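Local coordinates for protein nicotinamide-nucleotide adenylyltransferase NadR family / Ribosylnicotinamide kinase (PDB 6GYE) that binds nicotinamide riboside and probably phosphorylates it with its P-loop kinase domain, and probably also adenylylates nicotinamide mononucleotide in NAD+ synthesis, at residues I297-P302 against E325-Q330; N79-M84 against H109-E114; S180-V185 against R245-P250. One frame throughout, in Å; residues are numbered along the deposited sequence.

Overall arrangement
Along the chain the three contacts follow one another in series, each closing before the next opens. Contact 2 comes first, in the N-terminal domain, where it joins an outermost strand of a five-stranded parallel sheet to the end of helix 95-110. Contacts 3 and 1 belong to the P-loop NTPase-like domain. Contact 3 closes the longer loop, bringing the end of helix 229-247 back to the start of strand 181-187, and contact 1 packs helix 320-333 on strand 296-300. These two strands are neighbours in one parallel sheet, and Leu298 N approaches Thr184 O to 2.9 Å, probably a hydrogen bond. Contact 2 stands apart, its centre about 53 Å from that of contact 1.

Contact 1. Residues I297-P302 against E325-Q330; sequences ILVIPP and EELMRQ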
ATOM      1  N   ILE A 297     -15.143  -7.769   3.129  1.00 51.14           N
ATOM      2  CA  ILE A 297     -15.608  -7.654   4.503  1.00 51.43           C
ATOM      3  C   ILE A 297     -16.497  -8.857   4.804  1.00 56.17           C
ATOM      4  O   ILE A 297     -17.590  -8.995   4.236  1.00 56.32           O
ATOM      5  CB  ILE A 297     -16.361  -6.335   4.729  1.00 57.57           C
ATOM      6  CG1 ILE A 297     -15.413  -5.148   4.514  1.00 53.95           C
ATOM      7  CG2 ILE A 297     -16.973  -6.285   6.135  1.00 50.82           C
ATOM      8  CD1 ILE A 297     -16.141  -3.806   4.312  1.00 53.34           C
ATOM      9  N   LEU A 298     -16.042  -9.721   5.700  1.00 51.76           N
ATOM     10  CA  LEU A 298     -16.785 -10.906   6.113  1.00 52.67           C
ATOM     11  C   LEU A 298     -17.541 -10.606   7.404  1.00 54.13           C
ATOM     12  O   LEU A 298     -16.923 -10.304   8.427  1.00 54.70           O
ATOM     13  CB  LEU A 298     -15.837 -12.088   6.327  1.00 47.41           C
ATOM     14  CG  LEU A 298     -15.155 -12.579   5.051  1.00 49.61           C
ATOM     15  CD1 LEU A 298     -14.082 -13.581   5.355  1.00 43.38           C
ATOM     16  CD2 LEU A 298     -16.169 -13.183   4.104  1.00 48.90           C
ATOM     17  N   VAL A 299     -18.867 -10.710   7.365  1.00 48.26           N
ATOM     18  CA  VAL A 299     -19.705 -10.413   8.521  1.00 53.28           C
ATOM     19  C   VAL A 299     -20.243 -11.727   9.062  1.00 61.34           C
ATOM     20  O   VAL A 299     -20.876 -12.489   8.324  1.00 58.09           O
ATOM     21  CB  VAL A 299     -20.855  -9.460   8.156  1.00 55.75           C
ATOM     22  CG1 VAL A 299     -21.810  -9.306   9.328  1.00 54.74           C
ATOM     23  CG2 VAL A 299     -20.302  -8.104   7.727  1.00 50.32           C
ATOM     24  N   ILE A 300     -20.003 -11.995  10.344  1.00 63.41           N
ATOM     25  CA  ILE A 300     -20.570 -13.165  11.013  1.00 64.46           C
ATOM     26  C   ILE A 300     -21.895 -12.738  11.645  1.00 66.47           C
ATOM     27  O   ILE A 300     -21.884 -11.976  12.624  1.00 71.28           O
ATOM     28  CB  ILE A 300     -19.612 -13.733  12.063  1.00 61.50           C
ATOM     29  CG1 ILE A 300     -18.266 -14.090  11.424  1.00 52.97           C
ATOM     30  CG2 ILE A 300     -20.252 -14.929  12.755  1.00 66.50           C
ATOM     31  CD1 ILE A 300     -17.238 -14.635  12.429  1.00 55.57           C
ATOM     32  N   PRO A 301     -23.029 -13.228  11.158  1.00 72.59           N
ATOM     33  CA  PRO A 301     -24.317 -12.785  11.677  1.00 77.70           C
ATOM     34  C   PRO A 301     -24.677 -13.549  12.933  1.00 84.07           C
ATOM     35  O   PRO A 301     -24.143 -14.639  13.184  1.00 83.82           O
ATOM     36  CB  PRO A 301     -25.280 -13.115  10.531  1.00 76.44           C
ATOM     37  CG  PRO A 301     -24.679 -14.335   9.939  1.00 73.76           C
ATOM     38  CD  PRO A 301     -23.188 -14.181  10.050  1.00 71.88           C
ATOM     39  N   PRO A 302     -25.567 -13.007  13.756  1.00 94.96           N
ATOM     40  CA  PRO A 302     -25.951 -13.715  14.981  1.00105.84           C
ATOM     41  C   PRO A 302     -26.857 -14.894  14.654  1.00114.36           C
ATOM     42  O   PRO A 302     -27.894 -14.735  14.010  1.00119.68           O
ATOM     43  CB  PRO A 302     -26.681 -12.639  15.790  1.00109.30           C
ATOM     44  CG  PRO A 302     -27.265 -11.745  14.731  1.00107.19           C
ATOM     45  CD  PRO A 302     -26.190 -11.674  13.672  1.00 98.60           C
ATOM     46  N   GLU A 325     -27.708  -5.206  13.444  1.00 81.27           N
ATOM     47  CA  GLU A 325     -28.463  -4.180  12.727  1.00 81.14           C
ATOM     48  C   GLU A 325     -27.688  -2.874  12.663  1.00 81.63           C
ATOM     49  O   GLU A 325     -27.682  -2.198  11.631  1.00 89.88           O
ATOM     50  CB  GLU A 325     -29.832  -3.942  13.374  1.00 91.21           C
ATOM     51  CG  GLU A 325     -30.765  -5.154  13.426  1.00110.00           C
ATOM     52  CD  GLU A 325     -30.963  -5.849  12.077  1.00125.15           C
ATOM     53  OE1 GLU A 325     -30.866  -5.187  11.018  1.00128.25           O
ATOM     54  OE2 GLU A 325     -31.215  -7.073  12.078  1.00130.86           O
ATOM     55  N   GLU A 326     -27.028  -2.494  13.756  1.00 80.11           N
ATOM     56  CA  GLU A 326     -26.291  -1.239  13.733  1.00 75.45           C
ATOM     57  C   GLU A 326     -25.074  -1.346  12.824  1.00 72.45           C
ATOM     58  O   GLU A 326     -24.742  -0.396  12.103  1.00 70.74           O
ATOM     59  CB  GLU A 326     -25.889  -0.836  15.150  1.00 70.73           C
ATOM     60  CG  GLU A 326     -25.050   0.431  15.216  1.00 68.46           C
ATOM     61  CD  GLU A 326     -25.790   1.671  14.728  1.00 76.87           C
ATOM     62  OE1 GLU A 326     -27.041   1.644  14.614  1.00 80.70           O
ATOM     63  OE2 GLU A 326     -25.112   2.687  14.457  1.00 78.23           O
ATOM     64  N   LEU A 327     -24.417  -2.507  12.830  1.00 59.78           N
ATOM     65  CA  LEU A 327     -23.277  -2.716  11.945  1.00 59.42           C
ATOM     66  C   LEU A 327     -23.695  -2.584  10.487  1.00 66.05           C
ATOM     67  O   LEU A 327     -23.042  -1.885   9.700  1.00 66.10           O
ATOM     68  CB  LEU A 327     -22.650  -4.087  12.201  1.00 54.50           C
ATOM     69  CG  LEU A 327     -21.544  -4.543  11.232  1.00 65.58           C
ATOM     70  CD1 LEU A 327     -20.298  -3.653  11.291  1.00 59.27           C
ATOM     71  CD2 LEU A 327     -21.161  -5.986  11.473  1.00 57.20           C
ATOM     72  N   MET A 328     -24.799  -3.237  10.111  1.00 63.03           N
ATOM     73  CA  MET A 328     -25.259  -3.149   8.731  1.00 66.01           C
ATOM     74  C   MET A 328     -25.646  -1.718   8.371  1.00 67.63           C
ATOM     75  O   MET A 328     -25.341  -1.249   7.268  1.00 77.80           O
ATOM     76  CB  MET A 328     -26.419  -4.114   8.491  1.00 64.48           C
ATOM     77  CG  MET A 328     -26.049  -5.600   8.624  1.00 66.95           C
ATOM     78  SD  MET A 328     -24.562  -6.161   7.729  1.00 70.75           S
ATOM     79  CE  MET A 328     -24.967  -5.687   6.048  1.00 61.55           C
ATOM     80  N   ARG A 329     -26.308  -1.004   9.283  1.00 69.48           N
ATOM     81  CA  ARG A 329     -26.575   0.417   9.050  1.00 74.42           C
ATOM     82  C   ARG A 329     -25.285   1.165   8.736  1.00 71.26           C
ATOM     83  O   ARG A 329     -25.216   1.946   7.782  1.00 76.26           O
ATOM     84  CB  ARG A 329     -27.231   1.071  10.266  1.00 70.66           C
ATOM     85  CG  ARG A 329     -28.726   1.218  10.237  1.00 95.06           C
ATOM     86  CD  ARG A 329     -29.191   2.012  11.454  1.00 96.02           C
ATOM     87  NE  ARG A 329     -28.930   1.355  12.736  1.00103.78           N
ATOM     88  CZ  ARG A 329     -29.718   0.438  13.293  1.00102.17           C
ATOM     89  NH1 ARG A 329     -30.832   0.057  12.671  1.00100.27           N
ATOM     90  NH2 ARG A 329     -29.391  -0.088  14.475  1.00 92.58           N
ATOM     91  N   GLN A 330     -24.249   0.948   9.548  1.00 65.73           N
ATOM     92  CA  GLN A 330     -23.020   1.710   9.378  1.00 68.30           C
ATOM     93  C   GLN A 330     -22.276   1.300   8.113  1.00 67.64           C
ATOM     94  O   GLN A 330     -21.762   2.161   7.392  1.00 72.60           O
ATOM     95  CB  GLN A 330     -22.136   1.574  10.620  1.00 66.20           C
ATOM     96  CG  GLN A 330     -22.776   2.200  11.877  1.00 70.41           C
ATOM     97  CD  GLN A 330     -21.748   2.549  12.955  1.00 72.78           C
ATOM     98  OE1 GLN A 330     -20.571   2.751  12.659  1.00 68.12           O
ATOM     99  NE2 GLN A 330     -22.197   2.624  14.209  1.00 67.86           N
TER
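Val299 and Leu327 meet because both carry their leading branch anti to the backbone N: chi1 of 173° sends CG1 of Val299 toward the helix, and the same value in Leu327 sends CG toward the strand. The setting is the parallel sheet of a P-loop NTPase-like domain, where helix 320-333 packs on strand 296-300. The side chains reach for each other tip to tip, and Val299 CG1 comes to 4.0 Å from Leu327 CD2. Met328 approaches differently. Its side chain does not set out toward the strand, but the first two torsions, both near -60°, bring the chain round until Met328 SD lies 4.5 Å from Val299 CG1. One methyl of the valine thus faces both a leucine branch and a thioether, and the contact across the two segments is entirely apolar.

His324 and Leu331 of the same helix also touch Val299, while Leu327 reaches Ile263 of helix 262-272. On the strand side, Ile297 and Val299 share backbone hydrogen bonds with Val341, and Met328 packs on Ile342, so the helix rests on two adjoining strands. The contact is structural packing, with the Leu327 side chain about 13 Å from the bound nicotinamide riboside.

Within the helix, Glu326 is paired with two residues, Arg329 on OE1 and Gln330 on OE2. Gln330 NE2 donates to the anti lone pair of Glu326 OE2 over 2.9 Å, at an N-H...O angle of 160°. Arg329 forms a salt bridge side-on, with NE and NH2 both directed at one oxygen that lies almost in the guanidinium plane. NH2 meets the anti lone pair of that oxygen, whereas NE comes from above the carboxylate plane, with Arg329 NE 2.7 Å from Glu326 OE1.

Contact 2. Residues N79-M84 against H109-E114; sequences NIKVSM and HHNTLE
This is a small, largely buried van der Waals contact in the N-terminal domain, made where the loop after helix 95-110 passes beside strand 80-86, an outermost strand of the five-stranded parallel sheet. The domain is a Rossmann-like alpha/beta fold with strand order 3-2-1-4-5, consistent with a nucleotidyltransferase. Asn111, the first residue to leave helical geometry, supplies the whole of the 109-114 side, and Lys81 and Ser83 the strand side. Both of these strand residues were modelled in two conformers, so the details given here hold for one of them and are less certain.

Lys81 runs out extended from its amide nitrogen (chi1 -177°) and then bends at chi2, which carries the chain across the asparagine side chain at about a right angle. The aliphatic part of the lysine meets the amide oxygen: Lys81 CG lies 3.9 Å from Asn111 OD1. The terminal NZ makes a weak hydrogen bond to Ser9 O.

Asn111 ND2 is hydrogen-bonded to Leu107 O, one turn back, which helps to fix the rotation of the amide. Ser83 OG bonds to Leu46 O of strand 43-50, and Ser83 CB lies 4.2 Å from Asn111 ND2. Asn111 OD1 is 3.7 Å from Lys81 CE.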
ATOM      1  N   ASN A  79      26.424   5.946  -3.256  1.00 87.82           N
ATOM      2  CA  ASN A  79      26.542   6.683  -4.503  1.00 85.45           C
ATOM      3  C   ASN A  79      25.235   6.744  -5.296  1.00 77.12           C
ATOM      4  O   ASN A  79      25.272   6.883  -6.521  1.00 83.56           O
ATOM      5  CB  ASN A  79      27.655   6.063  -5.354  1.00 98.53           C
ATOM      6  CG  ASN A  79      27.397   4.579  -5.703  1.00104.01           C
ATOM      7  OD1 ASN A  79      26.772   3.843  -4.939  1.00110.70           O
ATOM      8  ND2 ASN A  79      27.903   4.144  -6.856  1.00 96.68           N
ATOM      9  N   ILE A  80      24.077   6.633  -4.647  1.00 64.61           N
ATOM     10  CA  ILE A  80      22.804   6.655  -5.363  1.00 60.30           C
ATOM     11  C   ILE A  80      21.931   7.754  -4.787  1.00 57.88           C
ATOM     12  O   ILE A  80      21.579   7.717  -3.605  1.00 70.54           O
ATOM     13  CB  ILE A  80      22.074   5.301  -5.325  1.00 64.15           C
ATOM     14  CG1 ILE A  80      22.917   4.198  -5.969  1.00 62.63           C
ATOM     15  CG2 ILE A  80      20.739   5.388  -6.066  1.00 58.36           C
ATOM     16  CD1 ILE A  80      22.292   2.833  -5.860  1.00 57.43           C
ATOM     17  N   LYS A  81      21.584   8.727  -5.624  0.68 61.91           N
ATOM     18  CA  LYS A  81      20.708   9.834  -5.279  0.68 63.24           C
ATOM     19  C   LYS A  81      19.414   9.707  -6.070  0.68 62.40           C
ATOM     20  O   LYS A  81      19.416   9.233  -7.208  0.68 65.61           O
ATOM     21  CB  LYS A  81      21.382  11.178  -5.583  0.68 69.73           C
ATOM     22  CG  LYS A  81      20.571  12.422  -5.200  0.68 77.15           C
ATOM     23  CD  LYS A  81      20.531  12.620  -3.696  0.68 84.57           C
ATOM     24  CE  LYS A  81      19.772  13.884  -3.292  0.68 85.98           C
ATOM     25  NZ  LYS A  81      19.704  13.987  -1.806  0.68 84.97           N
ATOM     26  N   VAL A  82      18.309  10.129  -5.457  1.00 61.64           N
ATOM     27  CA  VAL A  82      16.979  10.079  -6.065  1.00 58.74           C
ATOM     28  C   VAL A  82      16.473  11.500  -6.239  1.00 65.90           C
ATOM     29  O   VAL A  82      16.480  12.290  -5.280  1.00 67.04           O
ATOM     30  CB  VAL A  82      15.976   9.275  -5.214  1.00 56.72           C
ATOM     31  CG1 VAL A  82      14.590   9.364  -5.844  1.00 55.25           C
ATOM     32  CG2 VAL A  82      16.414   7.823  -5.079  1.00 54.23           C
ATOM     33  N   SER A  83      16.017  11.817  -7.449  0.53 61.69           N
ATOM     34  CA  SER A  83      15.567  13.159  -7.787  0.53 64.75           C
ATOM     35  C   SER A  83      14.291  13.079  -8.616  0.53 66.53           C
ATOM     36  O   SER A  83      13.978  12.050  -9.223  0.53 69.13           O
ATOM     37  CB  SER A  83      16.646  13.932  -8.549  0.53 66.11           C
ATOM     38  OG  SER A  83      16.856  13.362  -9.829  0.53 61.03           O
ATOM     39  N   MET A  84      13.568  14.192  -8.650  1.00 66.15           N
ATOM     40  CA  MET A  84      12.238  14.271  -9.230  1.00 62.53           C
ATOM     41  C   MET A  84      12.284  15.137 -10.480  1.00 69.80           C
ATOM     42  O   MET A  84      12.809  16.255 -10.434  1.00 66.71           O
ATOM     43  CB  MET A  84      11.267  14.876  -8.214  1.00 65.36           C
ATOM     44  CG  MET A  84       9.846  14.388  -8.282  1.00 74.97           C
ATOM     45  SD  MET A  84       8.823  15.107  -6.978  1.00 82.36           S
ATOM     46  CE  MET A  84       8.470  16.716  -7.675  1.00 81.93           C
ATOM     47  N   HIS A 109      22.812  19.374 -12.607  1.00 85.19           N
ATOM     48  CA  HIS A 109      23.659  20.400 -12.010  1.00 88.80           C
ATOM     49  C   HIS A 109      23.436  20.485 -10.501  1.00 92.29           C
ATOM     50  O   HIS A 109      24.393  20.512  -9.719  1.00 91.57           O
ATOM     51  CB  HIS A 109      23.399  21.746 -12.686  1.00 84.22           C
ATOM     52  CG  HIS A 109      23.767  21.774 -14.139  1.00 91.14           C
ATOM     53  ND1 HIS A 109      23.243  22.695 -15.022  1.00 96.49           N
ATOM     54  CD2 HIS A 109      24.600  20.990 -14.867  1.00 91.24           C
ATOM     55  CE1 HIS A 109      23.740  22.480 -16.229  1.00 96.44           C
ATOM     56  NE2 HIS A 109      24.564  21.449 -16.163  1.00 92.37           N
ATOM     57  N   HIS A 110      22.173  20.506 -10.074  1.00 93.39           N
ATOM     58  CA  HIS A 110      21.869  20.706  -8.662  1.00 99.00           C
ATOM     59  C   HIS A 110      22.355  19.538  -7.812  1.00 96.61           C
ATOM     60  O   HIS A 110      22.841  19.737  -6.693  1.00 99.09           O
ATOM     61  CB  HIS A 110      20.362  20.902  -8.480  1.00104.42           C
ATOM     62  CG  HIS A 110      19.965  21.294  -7.090  1.00119.91           C
ATOM     63  ND1 HIS A 110      20.502  22.387  -6.439  1.00126.01           N
ATOM     64  CD2 HIS A 110      19.093  20.730  -6.220  1.00120.79           C
ATOM     65  CE1 HIS A 110      19.969  22.483  -5.234  1.00125.34           C
ATOM     66  NE2 HIS A 110      19.112  21.491  -5.077  1.00120.91           N
ATOM     67  N   ASN A 111      22.261  18.318  -8.328  1.00 88.67           N
ATOM     68  CA  ASN A 111      22.486  17.119  -7.533  1.00 81.11           C
ATOM     69  C   ASN A 111      23.880  16.534  -7.715  1.00 77.31           C
ATOM     70  O   ASN A 111      24.127  15.401  -7.291  1.00 72.61           O
ATOM     71  CB  ASN A 111      21.427  16.061  -7.867  1.00 79.48           C
ATOM     72  CG  ASN A 111      20.057  16.435  -7.342  1.00 92.30           C
ATOM     73  OD1 ASN A 111      19.714  16.125  -6.196  1.00106.48           O
ATOM     74  ND2 ASN A 111      19.280  17.142  -8.158  1.00 87.74           N
ATOM     75  N   THR A 112      24.804  17.278  -8.303  1.00 82.62           N
ATOM     76  CA  THR A 112      26.159  16.788  -8.482  1.00 88.24           C
ATOM     77  C   THR A 112      27.154  17.676  -7.750  1.00 96.68           C
ATOM     78  O   THR A 112      27.007  18.901  -7.711  1.00100.11           O
ATOM     79  CB  THR A 112      26.523  16.708  -9.966  1.00 86.13           C
ATOM     80  OG1 THR A 112      25.736  15.684 -10.588  1.00 88.79           O
ATOM     81  CG2 THR A 112      27.976  16.358 -10.107  1.00 81.54           C
ATOM     82  N   LEU A 113      28.173  17.037  -7.180  1.00 98.41           N
ATOM     83  CA  LEU A 113      29.190  17.742  -6.417  1.00 97.33           C
ATOM     84  C   LEU A 113      30.186  18.421  -7.343  1.00102.20           C
ATOM     85  O   LEU A 113      30.417  19.630  -7.242  1.00109.67           O
ATOM     86  CB  LEU A 113      29.897  16.756  -5.484  1.00 97.34           C
ATOM     87  CG  LEU A 113      30.682  17.225  -4.261  1.00100.47           C
ATOM     88  CD1 LEU A 113      32.030  17.814  -4.666  1.00108.73           C
ATOM     89  CD2 LEU A 113      29.866  18.225  -3.434  1.00 93.64           C
ATOM     90  N   GLU A 114      30.769  17.662  -8.263  1.00101.08           N
ATOM     91  CA  GLU A 114      31.957  18.073  -8.996  1.00103.75           C
ATOM     92  C   GLU A 114      31.614  18.618 -10.380  1.00 97.24           C
ATOM     93  O   GLU A 114      30.458  18.627 -10.812  1.00 90.30           O
ATOM     94  CB  GLU A 114      32.935  16.897  -9.108  1.00104.01           C
ATOM     95  CG  GLU A 114      33.126  16.170  -7.782  1.00108.82           C
ATOM     96  CD  GLU A 114      34.014  14.949  -7.893  1.00114.21           C
ATOM     97  OE1 GLU A 114      34.852  14.903  -8.822  1.00114.54           O
ATOM     98  OE2 GLU A 114      33.859  14.029  -7.058  1.00113.97           O
TER

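Contact 3. Residues S180-V185 against R245-P250; sequences SKVVTV and REVNSP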
ATOM      1  N   SER A 180      -1.507  -4.467  -1.481  1.00 53.53           N
ATOM      2  CA  SER A 180      -1.953  -5.577  -0.659  1.00 52.18           C
ATOM      3  C   SER A 180      -3.466  -5.742  -0.751  1.00 48.42           C
ATOM      4  O   SER A 180      -4.210  -4.760  -0.815  1.00 52.53           O
ATOM      5  CB  SER A 180      -1.518  -5.356   0.790  1.00 44.49           C
ATOM      6  OG  SER A 180      -1.879  -6.484   1.534  1.00 60.03           O
ATOM      7  N   LYS A 181      -3.915  -6.992  -0.804  1.00 48.85           N
ATOM      8  CA  LYS A 181      -5.320  -7.309  -0.591  1.00 48.66           C
ATOM      9  C   LYS A 181      -5.615  -7.398   0.905  1.00 46.76           C
ATOM     10  O   LYS A 181      -4.803  -7.914   1.681  1.00 46.45           O
ATOM     11  CB  LYS A 181      -5.660  -8.626  -1.285  1.00 43.59           C
ATOM     12  CG  LYS A 181      -5.735  -8.539  -2.833  1.00 51.64           C
ATOM     13  CD  LYS A 181      -7.041  -7.973  -3.279  1.00 54.09           C
ATOM     14  CE  LYS A 181      -7.198  -7.985  -4.809  1.00 62.31           C
ATOM     15  NZ  LYS A 181      -6.125  -7.161  -5.419  1.00 75.44           N
ATOM     16  N   VAL A 182      -6.790  -6.931   1.312  1.00 49.39           N
ATOM     17  CA  VAL A 182      -7.130  -6.835   2.733  1.00 51.23           C
ATOM     18  C   VAL A 182      -8.525  -7.421   2.943  1.00 50.92           C
ATOM     19  O   VAL A 182      -9.493  -6.970   2.320  1.00 52.18           O
ATOM     20  CB  VAL A 182      -7.058  -5.379   3.237  1.00 51.96           C
ATOM     21  CG1 VAL A 182      -7.470  -5.268   4.715  1.00 44.38           C
ATOM     22  CG2 VAL A 182      -5.652  -4.794   3.030  1.00 46.14           C
ATOM     23  N   VAL A 183      -8.621  -8.422   3.817  1.00 48.34           N
ATOM     24  CA  VAL A 183      -9.878  -9.046   4.225  1.00 48.28           C
ATOM     25  C   VAL A 183     -10.102  -8.725   5.694  1.00 52.80           C
ATOM     26  O   VAL A 183      -9.255  -9.051   6.534  1.00 54.87           O
ATOM     27  CB  VAL A 183      -9.833 -10.572   4.035  1.00 46.34           C
ATOM     28  CG1 VAL A 183     -11.155 -11.207   4.457  1.00 42.78           C
ATOM     29  CG2 VAL A 183      -9.461 -10.928   2.629  1.00 44.46           C
ATOM     30  N   THR A 184     -11.251  -8.136   6.017  1.00 49.54           N
ATOM     31  CA  THR A 184     -11.572  -7.764   7.390  1.00 50.32           C
ATOM     32  C   THR A 184     -12.782  -8.554   7.863  1.00 48.78           C
ATOM     33  O   THR A 184     -13.789  -8.631   7.156  1.00 55.74           O
ATOM     34  CB  THR A 184     -11.850  -6.260   7.505  1.00 52.84           C
ATOM     35  OG1 THR A 184     -10.714  -5.521   7.042  1.00 53.23           O
ATOM     36  CG2 THR A 184     -12.128  -5.885   8.959  1.00 44.54           C
ATOM     37  N   VAL A 185     -12.689  -9.129   9.053  1.00 47.78           N
ATOM     38  CA  VAL A 185     -13.791  -9.892   9.634  1.00 52.15           C
ATOM     39  C   VAL A 185     -14.474  -9.042  10.698  1.00 51.83           C
ATOM     40  O   VAL A 185     -13.811  -8.394  11.514  1.00 59.73           O
ATOM     41  CB  VAL A 185     -13.291 -11.227  10.222  1.00 51.41           C
ATOM     42  CG1 VAL A 185     -14.439 -11.975  10.855  1.00 44.70           C
ATOM     43  CG2 VAL A 185     -12.608 -12.069   9.145  1.00 45.43           C
ATOM     44  N   ARG A 245       0.315  -2.800  11.073  1.00 38.89           N
ATOM     45  CA  ARG A 245       1.475  -3.641  11.352  1.00 54.95           C
ATOM     46  C   ARG A 245       1.429  -4.917  10.530  1.00 51.19           C
ATOM     47  O   ARG A 245       2.440  -5.332   9.956  1.00 49.16           O
ATOM     48  CB  ARG A 245       1.504  -3.939  12.859  1.00 54.20           C
ATOM     49  CG  ARG A 245       2.811  -4.393  13.457  1.00 74.40           C
ATOM     50  CD  ARG A 245       2.864  -4.149  15.002  1.00 82.98           C
ATOM     51  NE  ARG A 245       2.852  -2.717  15.361  1.00 87.21           N
ATOM     52  CZ  ARG A 245       1.981  -2.124  16.187  1.00 88.25           C
ATOM     53  NH1 ARG A 245       2.080  -0.812  16.423  1.00 86.49           N
ATOM     54  NH2 ARG A 245       1.032  -2.834  16.803  1.00 76.87           N
ATOM     55  N   GLU A 246       0.250  -5.530  10.417  1.00 42.88           N
ATOM     56  CA  GLU A 246       0.169  -6.755   9.627  1.00 46.90           C
ATOM     57  C   GLU A 246       0.262  -6.448   8.132  1.00 48.85           C
ATOM     58  O   GLU A 246       0.978  -7.139   7.397  1.00 43.47           O
ATOM     59  CB  GLU A 246      -1.114  -7.522   9.967  1.00 37.02           C
ATOM     60  CG  GLU A 246      -1.190  -7.996  11.426  1.00 41.86           C
ATOM     61  CD  GLU A 246       0.037  -8.797  11.864  1.00 44.97           C
ATOM     62  OE1 GLU A 246       0.596  -9.563  11.045  1.00 47.01           O
ATOM     63  OE2 GLU A 246       0.450  -8.666  13.030  1.00 54.39           O
ATOM     64  N   VAL A 247      -0.425  -5.400   7.666  1.00 44.51           N
ATOM     65  CA  VAL A 247      -0.334  -5.036   6.250  1.00 49.06           C
ATOM     66  C   VAL A 247       1.109  -4.720   5.855  1.00 51.68           C
ATOM     67  O   VAL A 247       1.554  -5.042   4.737  1.00 53.16           O
ATOM     68  CB  VAL A 247      -1.278  -3.865   5.935  1.00 48.50           C
ATOM     69  CG1 VAL A 247      -1.173  -3.480   4.462  1.00 45.87           C
ATOM     70  CG2 VAL A 247      -2.702  -4.256   6.285  1.00 45.43           C
ATOM     71  N   ASN A 248       1.850  -4.071   6.750  1.00 49.05           N
ATOM     72  CA  ASN A 248       3.239  -3.713   6.497  1.00 54.90           C
ATOM     73  C   ASN A 248       4.216  -4.823   6.860  1.00 51.97           C
ATOM     74  O   ASN A 248       5.415  -4.652   6.653  1.00 50.31           O
ATOM     75  CB  ASN A 248       3.619  -2.439   7.269  1.00 48.74           C
ATOM     76  CG  ASN A 248       2.924  -1.200   6.718  1.00 56.85           C
ATOM     77  OD1 ASN A 248       2.838  -1.008   5.503  1.00 62.61           O
ATOM     78  ND2 ASN A 248       2.431  -0.359   7.605  1.00 55.94           N
ATOM     79  N   SER A 249       3.733  -5.961   7.342  1.00 43.52           N
ATOM     80  CA  SER A 249       4.623  -7.011   7.819  1.00 51.23           C
ATOM     81  C   SER A 249       5.411  -7.638   6.663  1.00 52.78           C
ATOM     82  O   SER A 249       4.857  -7.911   5.600  1.00 43.76           O
ATOM     83  CB  SER A 249       3.801  -8.094   8.521  1.00 51.41           C
ATOM     84  OG  SER A 249       4.592  -9.229   8.800  1.00 57.00           O
ATOM     85  N   PRO A 250       6.687  -7.948   6.861  1.00 51.39           N
ATOM     86  CA  PRO A 250       7.404  -8.752   5.853  1.00 46.94           C
ATOM     87  C   PRO A 250       6.809 -10.128   5.636  1.00 53.42           C
ATOM     88  O   PRO A 250       7.095 -10.746   4.612  1.00 51.73           O
ATOM     89  CB  PRO A 250       8.830  -8.841   6.404  1.00 40.61           C
ATOM     90  CG  PRO A 250       8.685  -8.522   7.881  1.00 40.48           C
ATOM     91  CD  PRO A 250       7.506  -7.626   8.043  1.00 47.57           C
TER
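Ser180 and Val247 bring the two backbones closest, their CA atoms 7.1 Å apart where the start of strand 181-187 meets the end of helix 229-247. Val247 alone makes the contact from the helix side, and its two methyls divide the work. CG1, on the far side of the CA-CB bond from the backbone N (chi1 180°), lies against Ser180, with Val247 CG1 4.1 Å from Ser180 CB. CG2 faces along the strand to Val182, whose own CG2 is 4.4 Å from Val247 CG2. Ser180 offers its methylene to the valine, while its hydroxyl is hydrogen-bonded to Asn252 ND2 and only weakly to Lys181 O. The same Asn252 amide nitrogen also binds Val247 O, so one side chain links the two segments from outside.

Close by is the nicotinamide riboside pocket: the Val247 side chain comes within about 4 Å of the ligand. Asn248 belongs to that pocket, its ND2 making a weak hydrogen bond to the ligand while its OD1 accepts from Arg177, another pocket residue. In the sheet, strand 181-187 runs between 255-259 and 296-300, and Val247 at the end of its helix also packs on Val256 of strand 255-259.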